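Local structure of paenibacillus xanthan lyase (Paenibacillus, 6F2P) at residues Leu202-Lys207 / Phe211-Ser216. The protein probably cleaves xanthan by an eliminative lyase reaction, as a promiscuous member of polysaccharide lyase family 8. Sequence-based numbering, arbitrary orientation.
Sequences LPYVAK and FYNDGS
Val205 and Phe211 provide the one direct hydrogen bond between 202-207 and 211-216, Val205 N to Phe211 O at 2.9 Å, and water extends the pairing beyond it. One water donates to Pro203 O and accepts from Phe211 N; a second donates to Val205 O (2.8 Å) and accepts from Asn213 N, with a longer link to Asn213 OD1. Contact with the Tyr212 ring follows from its CG standing anti to the carbonyl carbon (chi1 -71°), which turns the ring to Val205: CG2 lies over the ring face, 3.9 Å from the centroid, in a CH-pi contact, and Val205 O sits above the same face, near the rim. Tyr212 OH bonds to Gly208 O, just past 202-207. With an alanine here, Val205 CG2 would probably lose its aromatic partner and Gly208 O its hydroxyl donor. A further contact sets the Asn213 amide over Tyr204: ND2 lies 3.5 Å above one ring face, amide and ring planes 37° apart. Asn213 lies within a type I beta turn, Tyr212 to Gly215; overlapping it is an Asx turn in which Asp214 OD1 accepts from Ser216 N (2.9 Å). Together these turns carry the chain from strand 210-211 to strand 217-219 in the family's alpha-helical domain, after helix 188-197.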
loop_
_atom_site.group_PDB
_atom_site.type_symbol
_atom_site.label_atom_id
_atom_site.label_comp_id
_atom_site.label_asym_id
_atom_site.label_seq_id
_atom_site.Cartn_x
_atom_site.Cartn_y
_atom_site.Cartn_z
ATOM N N LEU A 202 -16.143 -12.828 6.373
ATOM C CA LEU A 202 -16.358 -12.405 4.991
ATOM C C LEU A 202 -16.042 -10.940 4.607
ATOM O O LEU A 202 -15.543 -10.702 3.513
ATOM C CB LEU A 202 -17.779 -12.769 4.547
ATOM C CG LEU A 202 -18.162 -14.254 4.610
ATOM C CD1 LEU A 202 -19.582 -14.450 4.123
ATOM C CD2 LEU A 202 -17.205 -15.116 3.804
ATOM N N PRO A 203 -16.343 -9.955 5.478
ATOM C CA PRO A 203 -16.170 -8.568 5.024
ATOM C C PRO A 203 -14.724 -8.200 4.726
ATOM O O PRO A 203 -13.810 -8.844 5.239
ATOM C CB PRO A 203 -16.650 -7.751 6.221
ATOM C CG PRO A 203 -17.561 -8.657 6.964
ATOM C CD PRO A 203 -16.943 -10.002 6.824
ATOM N N TYR A 204 -14.528 -7.182 3.890
ATOM C CA TYR A 204 -13.200 -6.625 3.661
ATOM C C TYR A 204 -12.772 -5.810 4.878
ATOM O O TYR A 204 -13.606 -5.429 5.702
ATOM C CB TYR A 204 -13.185 -5.753 2.411
ATOM C CG TYR A 204 -13.308 -6.531 1.118
ATOM C CD1 TYR A 204 -12.255 -7.313 0.662
ATOM C CD2 TYR A 204 -14.469 -6.489 0.359
ATOM C CE1 TYR A 204 -12.349 -8.031 -0.505
ATOM C CE2 TYR A 204 -14.572 -7.202 -0.816
ATOM C CZ TYR A 204 -13.503 -7.974 -1.240
ATOM O OH TYR A 204 -13.573 -8.697 -2.409
ATOM N N VAL A 205 -11.470 -5.570 4.999
ATOM C CA VAL A 205 -10.944 -4.724 6.059
ATOM C C VAL A 205 -9.997 -3.675 5.486
ATOM O O VAL A 205 -9.531 -3.808 4.354
ATOM C CB VAL A 205 -10.201 -5.542 7.127
ATOM C CG1 VAL A 205 -11.147 -6.519 7.778
ATOM C CG2 VAL A 205 -9.010 -6.264 6.516
ATOM N N ALA A 206 -9.702 -2.638 6.266
ATOM C CA ALA A 206 -8.808 -1.579 5.807
ATOM C C ALA A 206 -7.574 -1.490 6.697
ATOM O O ALA A 206 -6.639 -0.732 6.424
ATOM C CB ALA A 206 -9.539 -0.255 5.768
ATOM N N LYS A 207 -7.593 -2.277 7.765
ATOM C CA LYS A 207 -6.455 -2.413 8.659
ATOM C C LYS A 207 -6.586 -3.734 9.421
ATOM O O LYS A 207 -7.667 -4.318 9.471
ATOM C CB LYS A 207 -6.388 -1.227 9.622
ATOM C CG LYS A 207 -7.641 -1.053 10.463
ATOM C CD LYS A 207 -7.499 0.107 11.443
ATOM C CE LYS A 207 -8.665 0.145 12.424
ATOM N NZ LYS A 207 -9.981 0.218 11.719
ATOM N N PHE A 211 -8.963 -9.838 4.537
ATOM C CA PHE A 211 -8.793 -9.500 3.132
ATOM C C PHE A 211 -9.054 -8.014 2.882
ATOM O O PHE A 211 -9.999 -7.440 3.425
ATOM C CB PHE A 211 -9.741 -10.334 2.275
ATOM C CG PHE A 211 -9.352 -11.766 2.172
ATOM C CD1 PHE A 211 -9.841 -12.692 3.073
ATOM C CD2 PHE A 211 -8.494 -12.192 1.172
ATOM C CE1 PHE A 211 -9.486 -14.012 2.983
ATOM C CE2 PHE A 211 -8.136 -13.511 1.075
ATOM C CZ PHE A 211 -8.633 -14.428 1.982
ATOM N N TYR A 212 -8.220 -7.405 2.044
ATOM C CA TYR A 212 -8.351 -5.995 1.694
ATOM C C TYR A 212 -8.882 -5.874 0.263
ATOM O O TYR A 212 -8.655 -6.760 -0.565
ATOM C CB TYR A 212 -6.989 -5.295 1.792
ATOM C CG TYR A 212 -6.449 -5.105 3.199
ATOM C CD1 TYR A 212 -6.210 -6.194 4.027
ATOM C CD2 TYR A 212 -6.153 -3.835 3.689
ATOM C CE1 TYR A 212 -5.712 -6.028 5.307
ATOM C CE2 TYR A 212 -5.650 -3.660 4.971
ATOM C CZ TYR A 212 -5.436 -4.768 5.772
ATOM O OH TYR A 212 -4.945 -4.626 7.048
ATOM N N ASN A 213 -9.588 -4.784 -0.031
ATOM C CA ASN A 213 -10.081 -4.549 -1.388
ATOM C C ASN A 213 -8.981 -4.528 -2.453
ATOM O O ASN A 213 -9.238 -4.846 -3.616
ATOM C CB ASN A 213 -10.900 -3.253 -1.463
ATOM C CG ASN A 213 -12.315 -3.432 -0.956
ATOM O OD1 ASN A 213 -12.626 -3.094 0.191
ATOM N ND2 ASN A 213 -13.181 -3.988 -1.802
ATOM N N ASP A 214 -7.762 -4.156 -2.059
ATOM C CA ASP A 214 -6.651 -4.091 -3.010
ATOM C C ASP A 214 -6.052 -5.469 -3.288
ATOM O O ASP A 214 -5.143 -5.606 -4.097
ATOM C CB ASP A 214 -5.568 -3.068 -2.586
ATOM C CG ASP A 214 -4.809 -3.472 -1.310
ATOM O OD1 ASP A 214 -4.857 -4.658 -0.911
ATOM O OD2 ASP A 214 -4.147 -2.591 -0.709
ATOM N N GLY A 215 -6.562 -6.486 -2.602
ATOM C CA GLY A 215 -6.110 -7.848 -2.824
ATOM C C GLY A 215 -5.228 -8.384 -1.714
ATOM O O GLY A 215 -4.938 -9.576 -1.689
ATOM N N SER A 216 -4.796 -7.506 -0.811
ATOM C CA SER A 216 -3.950 -7.901 0.309
ATOM C C SER A 216 -4.694 -8.820 1.267
ATOM O O SER A 216 -5.912 -8.708 1.428
ATOM C CB SER A 216 -3.501 -6.673 1.106
ATOM O OG SER A 216 -2.732 -5.785 0.321
HETATM O O HOH W 1 -11.594 -10.498 5.667
HETATM O O HOH W 2 -9.919 -2.707 1.772
#